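Local coordinates for ferritin like protein (Caulobacter vibrioides, PDB 3HL1) that is of unknown function but has the ferritin-like helical fold and may bind metal, at residues S98-Y103 / T117-E122; L110-V115 / F239-P244; I121-W126 / P232-F237. All blocks are in the same frame, centred on the assembly; numbering follows the deposited sequence. Where two conformers were deposited one is given.

Contact 1: S98-Y103 / T117-E122; sequences SIFTPY and TMCLIE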
loop_
_atom_site.group_PDB
_atom_site.type_symbol
_atom_site.label_atom_id
_atom_site.label_comp_id
_atom_site.label_asym_id
_atom_site.label_seq_id
_atom_site.Cartn_x
_atom_site.Cartn_y
_atom_site.Cartn_z
ATOM N N SER A 98 3.858 6.567 20.401
ATOM C CA SER A 98 3.778 6.461 21.864
ATOM C C SER A 98 2.674 5.510 22.289
ATOM O O SER A 98 2.668 5.041 23.410
ATOM C CB SER A 98 3.529 7.828 22.516
ATOM O OG SER A 98 2.352 8.445 22.001
ATOM N N ILE A 99 1.714 5.254 21.396
ATOM C CA ILE A 99 0.599 4.350 21.671
ATOM C C ILE A 99 0.863 2.952 21.096
ATOM O O ILE A 99 0.720 1.961 21.772
ATOM C CB ILE A 99 -0.698 4.907 21.063
ATOM C CG1 ILE A 99 -1.032 6.283 21.691
ATOM C CG2 ILE A 99 -1.843 3.910 21.255
ATOM C CD1 ILE A 99 -1.884 7.207 20.790
ATOM N N PHE A 100 1.235 2.912 19.819
ATOM C CA PHE A 100 1.445 1.685 19.080
ATOM C C PHE A 100 2.900 1.341 19.117
ATOM O O PHE A 100 3.618 1.505 18.149
ATOM C CB PHE A 100 0.922 1.875 17.648
ATOM C CG PHE A 100 -0.518 2.251 17.595
ATOM C CD1 PHE A 100 -1.502 1.334 17.980
ATOM C CD2 PHE A 100 -0.907 3.520 17.177
ATOM C CE1 PHE A 100 -2.862 1.671 17.934
ATOM C CE2 PHE A 100 -2.269 3.873 17.131
ATOM C CZ PHE A 100 -3.250 2.943 17.519
ATOM N N THR A 101 3.353 0.888 20.280
ATOM C CA THR A 101 4.748 0.530 20.469
ATOM C C THR A 101 4.814 -0.807 21.227
ATOM O O THR A 101 3.988 -1.064 22.122
ATOM C CB THR A 101 5.500 1.633 21.230
ATOM O OG1 THR A 101 6.774 1.156 21.613
ATOM C CG2 THR A 101 4.793 2.005 22.481
ATOM N N PRO A 102 5.743 -1.696 20.846
ATOM C CA PRO A 102 6.759 -1.574 19.836
ATOM C C PRO A 102 6.207 -1.601 18.392
ATOM O O PRO A 102 5.093 -2.073 18.179
ATOM C CB PRO A 102 7.633 -2.801 20.093
ATOM C CG PRO A 102 6.669 -3.818 20.589
ATOM C CD PRO A 102 5.757 -3.041 21.475
ATOM N N TYR A 103 7.008 -1.116 17.459
ATOM C CA TYR A 103 6.658 -1.121 16.032
ATOM C C TYR A 103 7.947 -1.187 15.168
ATOM O O TYR A 103 9.041 -0.934 15.683
ATOM C CB TYR A 103 5.808 0.108 15.753
ATOM C CG TYR A 103 6.582 1.385 15.446
ATOM C CD1 TYR A 103 7.088 2.222 16.441
ATOM C CD2 TYR A 103 6.761 1.755 14.137
ATOM C CE1 TYR A 103 7.787 3.390 16.100
ATOM C CE2 TYR A 103 7.443 2.870 13.800
ATOM C CZ TYR A 103 7.943 3.692 14.757
ATOM O OH TYR A 103 8.579 4.812 14.267
ATOM N N THR A 117 2.457 -1.600 13.950
ATOM C CA THR A 117 2.878 -0.952 12.697
ATOM C C THR A 117 1.716 -0.804 11.704
ATOM O O THR A 117 1.574 0.232 11.088
ATOM C CB THR A 117 4.037 -1.710 12.068
ATOM O OG1 THR A 117 5.047 -1.923 13.061
ATOM C CG2 THR A 117 4.622 -0.922 10.852
HETATM N N MSE A 118 0.903 -1.862 11.551
HETATM C CA MSE A 118 -0.302 -1.828 10.699
HETATM C C MSE A 118 -1.322 -0.773 11.149
HETATM O O MSE A 118 -1.857 -0.031 10.308
HETATM C CB MSE A 118 -0.901 -3.227 10.600
HETATM C CG MSE A 118 0.047 -4.124 9.872
HETATM SE SE MSE A 118 -0.534 -5.963 9.886
HETATM C CE MSE A 118 -1.765 -5.853 8.723
ATOM N N CYS A 119 -1.461 -0.616 12.466
ATOM C CA CYS A 119 -2.319 0.424 13.063
ATOM C C CYS A 119 -1.762 1.817 12.772
ATOM O O CYS A 119 -2.501 2.732 12.390
ATOM C CB CYS A 119 -2.482 0.240 14.576
ATOM S SG CYS A 119 -3.496 -1.183 15.059
ATOM N N LEU A 120 -0.456 1.962 12.897
ATOM C CA LEU A 120 0.244 3.212 12.579
ATOM C C LEU A 120 0.108 3.611 11.111
ATOM O O LEU A 120 -0.188 4.764 10.800
ATOM C CB LEU A 120 1.722 3.051 12.927
ATOM C CG LEU A 120 2.092 3.213 14.391
ATOM C CD1 LEU A 120 3.479 2.679 14.621
ATOM C CD2 LEU A 120 2.013 4.675 14.760
ATOM N N ILE A 121 0.300 2.668 10.218
ATOM C CA ILE A 121 0.202 2.955 8.768
ATOM C C ILE A 121 -1.160 3.532 8.433
ATOM O O ILE A 121 -1.252 4.454 7.644
ATOM C CB ILE A 121 0.442 1.697 7.931
ATOM C CG1 ILE A 121 1.910 1.313 7.935
ATOM C CG2 ILE A 121 0.011 1.888 6.478
ATOM C CD1 ILE A 121 2.082 -0.209 7.668
ATOM N N GLU A 122 -2.207 2.947 9.001
ATOM C CA GLU A 122 -3.563 3.347 8.727
ATOM C C GLU A 122 -4.120 4.384 9.709
ATOM O O GLU A 122 -5.323 4.636 9.729
ATOM C CB GLU A 122 -4.481 2.106 8.737
ATOM C CG GLU A 122 -4.048 0.938 7.808
ATOM C CD GLU A 122 -4.382 1.153 6.325
ATOM O OE1 GLU A 122 -4.862 2.262 5.918
ATOM O OE2 GLU A 122 -4.162 0.193 5.546
#
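The loop that leads from helix 42-67 to the short helix 112-121 folds back over that helix, and F100 and Y103 are the two side chains it lays against one flank. F100 has CG anti to its carbonyl carbon (chi1 -58°), which brings the ring beside C119. The CB of C119 stands over one face and makes a CH-pi contact, 3.9 Å from the F100 ring centroid, while its SG sits obliquely to the same ring as a longer sulfur-aromatic neighbour. The opposite face is covered from within the loop by CG2 of I99, so the phenyl is clamped between a cysteine methylene and an isoleucine methyl. F100 and L120 run antiparallel alongside one another, with CB of F100 3.7 Å from CG of L120. In this all-helical ferritin-like chain the loop packs along helix 112-121, and F100 also touches F234 and R241 of helix 233-242. L120 forks between the two aromatics: CD2 lies obliquely to the F100 ring, whereas CD1 of L120 reaches over a face of Y103, 3.4 Å from Y103 CD2. Y103 has CG flanked by both its backbone N and its carbonyl carbon (chi1 86°), and its ring crosses the leucine at about a right angle. At the edge of that ring is OG1 of T117, 3.5 Å from CB of Y103; this hydroxyl is hydrogen-bonded to T113 O and S104 N. The carbonyl oxygen of F100 is buried here without a polar partner in the model.

Contact 2: L110-V115 / F239-P244; sequences LDLTRV and FIRRMP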
loop_
_atom_site.group_PDB
_atom_site.type_symbol
_atom_site.label_atom_id
_atom_site.label_comp_id
_atom_site.label_asym_id
_atom_site.label_seq_id
_atom_site.Cartn_x
_atom_site.Cartn_y
_atom_site.Cartn_z
ATOM N N LEU A 110 2.445 -12.225 12.392
ATOM C CA LEU A 110 1.392 -11.578 13.171
ATOM C C LEU A 110 1.885 -11.538 14.634
ATOM O O LEU A 110 1.701 -12.452 15.367
ATOM C CB LEU A 110 0.094 -12.356 13.073
ATOM C CG LEU A 110 -1.033 -11.657 13.861
ATOM C CD1 LEU A 110 -1.504 -10.386 13.086
ATOM C CD2 LEU A 110 -2.191 -12.660 14.062
ATOM N N ASP A 111 2.580 -10.484 15.014
ATOM C CA ASP A 111 2.960 -10.269 16.415
ATOM C C ASP A 111 2.647 -8.820 16.773
ATOM O O ASP A 111 2.263 -8.026 15.912
ATOM C CB ASP A 111 4.419 -10.633 16.664
ATOM C CG ASP A 111 5.407 -9.825 15.789
ATOM O OD1 ASP A 111 5.028 -8.781 15.214
ATOM O OD2 ASP A 111 6.582 -10.232 15.689
ATOM N N LEU A 112 2.799 -8.464 18.029
ATOM C CA LEU A 112 2.457 -7.096 18.454
ATOM C C LEU A 112 3.150 -6.006 17.647
ATOM O O LEU A 112 2.528 -5.015 17.245
ATOM C CB LEU A 112 2.731 -6.933 19.954
ATOM C CG LEU A 112 2.210 -5.602 20.514
ATOM C CD1 LEU A 112 0.707 -5.401 20.206
ATOM C CD2 LEU A 112 2.500 -5.508 22.007
ATOM N N THR A 113 4.442 -6.190 17.424
ATOM C CA THR A 113 5.258 -5.249 16.679
ATOM C C THR A 113 4.667 -4.972 15.273
ATOM O O THR A 113 4.573 -3.825 14.854
ATOM C CB THR A 113 6.725 -5.757 16.527
ATOM O OG1 THR A 113 7.312 -5.904 17.827
ATOM C CG2 THR A 113 7.598 -4.724 15.744
ATOM N N ARG A 114 4.276 -6.031 14.571
ATOM C CA ARG A 114 3.676 -5.913 13.230
ATOM C C ARG A 114 2.251 -5.350 13.275
ATOM O O ARG A 114 1.913 -4.514 12.472
ATOM C CB ARG A 114 3.702 -7.245 12.482
ATOM C CG ARG A 114 4.823 -7.427 11.457
ATOM C CD ARG A 114 6.213 -6.944 11.940
ATOM N NE ARG A 114 6.791 -7.766 12.991
ATOM C CZ ARG A 114 8.079 -7.742 13.300
ATOM N NH1 ARG A 114 8.946 -7.008 12.635
ATOM N NH2 ARG A 114 8.513 -8.428 14.301
ATOM N N VAL A 115 1.418 -5.810 14.197
ATOM C CA VAL A 115 0.057 -5.279 14.296
ATOM C C VAL A 115 0.081 -3.815 14.702
ATOM O O VAL A 115 -0.620 -3.001 14.112
ATOM C CB VAL A 115 -0.804 -6.129 15.237
ATOM C CG1 VAL A 115 -2.133 -5.398 15.513
ATOM C CG2 VAL A 115 -1.020 -7.486 14.514
ATOM N N PHE A 239 -8.740 -3.688 16.058
ATOM C CA PHE A 239 -9.473 -4.845 16.555
ATOM C C PHE A 239 -8.541 -6.019 16.839
ATOM O O PHE A 239 -8.577 -6.605 17.918
ATOM C CB PHE A 239 -10.548 -5.249 15.554
ATOM C CG PHE A 239 -11.279 -6.500 15.929
ATOM C CD1 PHE A 239 -12.395 -6.444 16.782
ATOM C CD2 PHE A 239 -10.888 -7.728 15.415
ATOM C CE1 PHE A 239 -13.097 -7.614 17.139
ATOM C CE2 PHE A 239 -11.576 -8.899 15.769
ATOM C CZ PHE A 239 -12.696 -8.830 16.627
ATOM N N ILE A 240 -7.676 -6.331 15.876
ATOM C CA ILE A 240 -6.736 -7.433 16.022
ATOM C C ILE A 240 -5.794 -7.135 17.171
ATOM O O ILE A 240 -5.520 -8.014 17.984
ATOM C CB ILE A 240 -5.929 -7.707 14.711
ATOM C CG1 ILE A 240 -6.862 -8.211 13.599
ATOM C CG2 ILE A 240 -4.812 -8.715 14.953
ATOM C CD1 ILE A 240 -6.271 -8.123 12.175
ATOM N N ARG A 241 -5.318 -5.891 17.246
ATOM C CA ARG A 241 -4.378 -5.484 18.303
ATOM C C ARG A 241 -4.925 -5.758 19.707
ATOM O O ARG A 241 -4.161 -6.104 20.615
ATOM C CB ARG A 241 -4.033 -4.000 18.180
ATOM C CG ARG A 241 -2.893 -3.520 19.073
ATOM C CD ARG A 241 -2.710 -2.011 18.861
ATOM N NE ARG A 241 -3.909 -1.250 19.272
ATOM C CZ ARG A 241 -4.110 -0.678 20.477
ATOM N NH1 ARG A 241 -3.185 -0.733 21.437
ATOM N NH2 ARG A 241 -5.241 -0.017 20.733
ATOM N N ARG A 242 -6.245 -5.611 19.844
ATOM C CA ARG A 242 -6.971 -5.769 21.112
ATOM C C ARG A 242 -7.441 -7.176 21.457
ATOM O O ARG A 242 -7.879 -7.385 22.570
ATOM C CB ARG A 242 -8.194 -4.857 21.126
ATOM C CG ARG A 242 -7.870 -3.383 21.065
ATOM C CD ARG A 242 -9.147 -2.577 20.819
ATOM N NE ARG A 242 -8.885 -1.146 20.693
ATOM C CZ ARG A 242 -8.628 -0.324 21.713
ATOM N NH1 ARG A 242 -8.620 -0.761 22.972
ATOM N NH2 ARG A 242 -8.395 0.964 21.471
HETATM N N MSE A 243 -7.335 -8.137 20.548
HETATM C CA MSE A 243 -7.815 -9.494 20.823
HETATM C C MSE A 243 -7.076 -10.191 21.950
HETATM O O MSE A 243 -5.859 -10.042 22.072
HETATM C CB MSE A 243 -7.655 -10.382 19.609
HETATM C CG MSE A 243 -8.523 -9.997 18.459
HETATM SE SE MSE A 243 -8.119 -11.140 16.901
HETATM C CE MSE A 243 -6.311 -11.635 17.261
ATOM N N PRO A 244 -7.811 -10.986 22.762
ATOM C CA PRO A 244 -7.145 -11.804 23.789
ATOM C C PRO A 244 -6.333 -12.991 23.233
ATOM O O PRO A 244 -5.275 -13.323 23.779
ATOM C CB PRO A 244 -8.304 -12.309 24.668
ATOM C CG PRO A 244 -9.564 -11.904 23.998
ATOM C CD PRO A 244 -9.286 -11.119 22.788
#
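Helix 233-242 runs out beside the first turn of helix 112-121, and the residues of its last turn make an apolar seam with L110, L112 and V115. F239 points away from that seam and touches V42 and L46 of helix 42-67. The next residue, I240, turns inward: its CG2, anti to the backbone N, is the branch that touches, 4.0 Å from CG2 of V115 and 4.1 Å from CD1 of L110. These are loose methyl-to-methyl meetings, V115 crossing the isoleucine at about a right angle and L110 obliquely. R241 contributes its aliphatic root. Its CB lies 3.6 Å from CG1 of V115, the tightest approach here, and CG of R241 passes near CD1 of L112 at 4.2 Å. The chain then bends at chi3 (63°) and carries the guanidinium away, where NH2 forms a salt bridge with D238. R242 faces outward, its NE bridging to the same aspartate, with NH2 of R241 over one face of its guanidinium. At M243, a selenomethionine, the backbone N still donates to I240 O.

Across the seam, D111 is the N-cap of helix 112-121. Its OD1 takes the N-H of R114 at 2.9 Å and also accepts from R114 NE, while OD2 receives R114 NH2 at 3.0 Å; this side-on salt bridge, using syn lone pairs, ties the cap to the first turn.

The seam sits between two long helices of the ferritin-like fold: L110 rests on V32 of helix 8-35, and I240 on L46 of helix 42-67.

Contact 3: I121-W126 / P232-F237; sequences IEYPEW and PHFQRF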
loop_
_atom_site.group_PDB
_atom_site.type_symbol
_atom_site.label_atom_id
_atom_site.label_comp_id
_atom_site.label_asym_id
_atom_site.label_seq_id
_atom_site.Cartn_x
_atom_site.Cartn_y
_atom_site.Cartn_z
ATOM N N ILE A 121 0.300 2.668 10.218
ATOM C CA ILE A 121 0.202 2.955 8.768
ATOM C C ILE A 121 -1.160 3.532 8.433
ATOM O O ILE A 121 -1.252 4.454 7.644
ATOM C CB ILE A 121 0.442 1.697 7.931
ATOM C CG1 ILE A 121 1.910 1.313 7.935
ATOM C CG2 ILE A 121 0.011 1.888 6.478
ATOM C CD1 ILE A 121 2.082 -0.209 7.668
ATOM N N GLU A 122 -2.207 2.947 9.001
ATOM C CA GLU A 122 -3.563 3.347 8.727
ATOM C C GLU A 122 -4.120 4.384 9.709
ATOM O O GLU A 122 -5.323 4.636 9.729
ATOM C CB GLU A 122 -4.481 2.106 8.737
ATOM C CG GLU A 122 -4.048 0.938 7.808
ATOM C CD GLU A 122 -4.382 1.153 6.325
ATOM O OE1 GLU A 122 -4.862 2.262 5.918
ATOM O OE2 GLU A 122 -4.162 0.193 5.546
ATOM N N TYR A 123 -3.253 4.975 10.510
ATOM C CA TYR A 123 -3.649 5.944 11.526
ATOM C C TYR A 123 -4.453 7.084 10.890
ATOM O O TYR A 123 -3.974 7.702 9.915
ATOM C CB TYR A 123 -2.416 6.532 12.196
ATOM C CG TYR A 123 -2.702 7.311 13.451
ATOM C CD1 TYR A 123 -3.278 6.692 14.569
ATOM C CD2 TYR A 123 -2.340 8.650 13.551
ATOM C CE1 TYR A 123 -3.502 7.397 15.707
ATOM C CE2 TYR A 123 -2.562 9.353 14.709
ATOM C CZ TYR A 123 -3.157 8.704 15.774
ATOM O OH TYR A 123 -3.352 9.365 16.949
ATOM N N PRO A 124 -5.668 7.365 11.420
ATOM C CA PRO A 124 -6.561 8.344 10.787
ATOM C C PRO A 124 -6.082 9.787 10.901
ATOM O O PRO A 124 -5.589 10.224 11.925
ATOM C CB PRO A 124 -7.888 8.168 11.565
ATOM C CG PRO A 124 -7.786 6.844 12.203
ATOM C CD PRO A 124 -6.343 6.730 12.569
ATOM N N GLU A 125 -6.235 10.527 9.832
ATOM C CA GLU A 125 -5.771 11.913 9.802
ATOM C C GLU A 125 -6.374 12.750 10.922
ATOM O O GLU A 125 -5.704 13.647 11.459
ATOM C CB GLU A 125 -6.186 12.528 8.484
ATOM C CG GLU A 125 -5.549 13.854 8.219
ATOM C CD GLU A 125 -6.004 14.521 6.918
ATOM O OE1 GLU A 125 -6.864 13.962 6.165
ATOM O OE2 GLU A 125 -5.470 15.636 6.682
ATOM N N TRP A 126 -7.645 12.526 11.233
ATOM C CA TRP A 126 -8.299 13.351 12.267
ATOM C C TRP A 126 -7.661 13.235 13.664
ATOM O O TRP A 126 -7.716 14.175 14.467
ATOM C CB TRP A 126 -9.804 13.109 12.332
ATOM C CG TRP A 126 -10.212 11.801 12.863
ATOM C CD1 TRP A 126 -10.463 10.664 12.143
ATOM C CD2 TRP A 126 -10.487 11.476 14.233
ATOM N NE1 TRP A 126 -10.868 9.653 12.980
ATOM C CE2 TRP A 126 -10.888 10.121 14.267
ATOM C CE3 TRP A 126 -10.437 12.198 15.438
ATOM C CZ2 TRP A 126 -11.230 9.468 15.461
ATOM C CZ3 TRP A 126 -10.780 11.543 16.639
ATOM C CH2 TRP A 126 -11.173 10.194 16.635
ATOM N N PRO A 232 -13.116 0.037 8.049
ATOM C CA PRO A 232 -11.832 0.563 7.544
ATOM C C PRO A 232 -10.615 -0.195 8.093
ATOM O O PRO A 232 -10.730 -0.920 9.072
ATOM C CB PRO A 232 -11.842 2.048 7.965
ATOM C CG PRO A 232 -13.219 2.308 8.492
ATOM C CD PRO A 232 -13.776 1.005 8.942
ATOM N N HIS A 233 -9.470 -0.058 7.413
ATOM C CA HIS A 233 -8.261 -0.822 7.767
ATOM C C HIS A 233 -7.805 -0.507 9.211
ATOM O O HIS A 233 -7.434 -1.406 10.002
ATOM C CB HIS A 233 -7.124 -0.509 6.788
ATOM C CG HIS A 233 -7.359 -1.009 5.392
ATOM N ND1 HIS A 233 -6.403 -0.908 4.394
ATOM C CD2 HIS A 233 -8.445 -1.590 4.818
ATOM C CE1 HIS A 233 -6.880 -1.426 3.277
ATOM N NE2 HIS A 233 -8.131 -1.815 3.494
ATOM N N PHE A 234 -7.843 0.775 9.569
ATOM C CA PHE A 234 -7.419 1.166 10.912
ATOM C C PHE A 234 -8.236 0.407 11.952
ATOM O O PHE A 234 -7.683 -0.275 12.824
ATOM C CB PHE A 234 -7.552 2.666 11.155
ATOM C CG PHE A 234 -7.080 3.061 12.512
ATOM C CD1 PHE A 234 -5.723 2.964 12.842
ATOM C CD2 PHE A 234 -7.962 3.467 13.491
ATOM C CE1 PHE A 234 -5.266 3.283 14.099
ATOM C CE2 PHE A 234 -7.496 3.795 14.742
ATOM C CZ PHE A 234 -6.146 3.701 15.047
ATOM N N GLN A 235 -9.554 0.500 11.840
ATOM C CA GLN A 235 -10.431 -0.169 12.796
ATOM C C GLN A 235 -10.189 -1.691 12.829
ATOM O O GLN A 235 -10.033 -2.274 13.897
ATOM C CB GLN A 235 -11.877 0.199 12.481
ATOM C CG GLN A 235 -12.277 1.599 13.017
ATOM C CD GLN A 235 -12.171 2.757 11.986
ATOM O OE1 GLN A 235 -11.148 2.939 11.308
ATOM N NE2 GLN A 235 -13.241 3.562 11.902
ATOM N N ARG A 236 -10.114 -2.316 11.663
ATOM C CA ARG A 236 -9.789 -3.747 11.545
ATOM C C ARG A 236 -8.549 -4.141 12.340
ATOM O O ARG A 236 -8.546 -5.132 13.071
ATOM C CB ARG A 236 -9.450 -4.100 10.082
ATOM C CG ARG A 236 -10.583 -4.158 9.104
ATOM C CD ARG A 236 -9.954 -4.433 7.736
ATOM N NE ARG A 236 -10.878 -4.179 6.643
ATOM C CZ ARG A 236 -11.483 -5.115 5.927
ATOM N NH1 ARG A 236 -11.266 -6.409 6.148
ATOM N NH2 ARG A 236 -12.313 -4.742 4.964
ATOM N N PHE A 237 -7.472 -3.374 12.136
ATOM C CA PHE A 237 -6.169 -3.657 12.728
ATOM C C PHE A 237 -6.141 -3.358 14.213
ATOM O O PHE A 237 -5.534 -4.093 14.957
ATOM C CB PHE A 237 -5.024 -2.924 11.983
ATOM C CG PHE A 237 -4.920 -3.281 10.479
ATOM C CD1 PHE A 237 -5.398 -4.496 9.982
ATOM C CD2 PHE A 237 -4.320 -2.383 9.569
ATOM C CE1 PHE A 237 -5.298 -4.802 8.622
ATOM C CE2 PHE A 237 -4.236 -2.681 8.226
ATOM C CZ PHE A 237 -4.708 -3.888 7.744
#
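OE2 of E122 is held by two hydrogen bonds, one with ND1 of H233 and the other with the hydroxyl of Y29 on helix 8-35. The first is a His-carboxylate pair at the start of helix 233-242, in the interior of the ferritin-like helical bundle: H233 ND1 donates to E122 OE2 over 2.7 Å with an N-H...O angle of 151°. The oxygen lies in the imidazole plane, yet the nitrogen comes from above the carboxylate plane, and the two flat groups stand nearly perpendicular. A bend at chi2 (-78°) turns the glutamate toward the histidine, bringing its CD to 3.2 Å from CB of H233. NE2 of H233 is paired with Q53 OE1. With acceptors at both ring nitrogens, if the Q53 amide is turned as modelled, H233 is probably doubly protonated and cationic, which would favour a charged E122, although nearby E54 could oppose that for E122. The remaining oxygen, OE1, hydrogen-bonds an unidentified ligand, probably from the crystallisation liquor; such molecules often mark pockets, so a binding pocket is possible.

The apolar half of the contact gathers round F234, whose CG is anti to the backbone N (chi1 -178°). Y123 directs its ring edge toward the F234 face in an offset edge-to-face pair, CD1 of Y123 being 4.0 Å from CE1 of F234. The carbonyl oxygen of E122 lies obliquely to the F234 ring, 3.3 Å from CB of F234. On the glutamate's aliphatic part, CG packs 3.6 Å from CE2 of F237. P124 crosses F234 at about a right angle and sets its CD squarely above the ring centre, 3.6 Å from the centroid in a CH-pi contact.

Overall arrangement
Contacts 1 and 2 share helix 112-121, contacts 2 and 3 share helix 233-242, and contacts 1 and 3 have I121 and E122 in common. Contact 1 lies about 10 Å, centre to centre, from each of the others, which are about 14 Å apart; all lie on the same side of the chain's centre. Along the chain, 110-115 falls between the two segments of contact 1, so contacts 1 and 2 cross; contact 3 starts where contact 1 ends and is nested inside the span closed by contact 2. The two short helices thus lie against each other, with the 98-103 loop packed on helix 112-121 at contact 1 and the E122 site at contact 3.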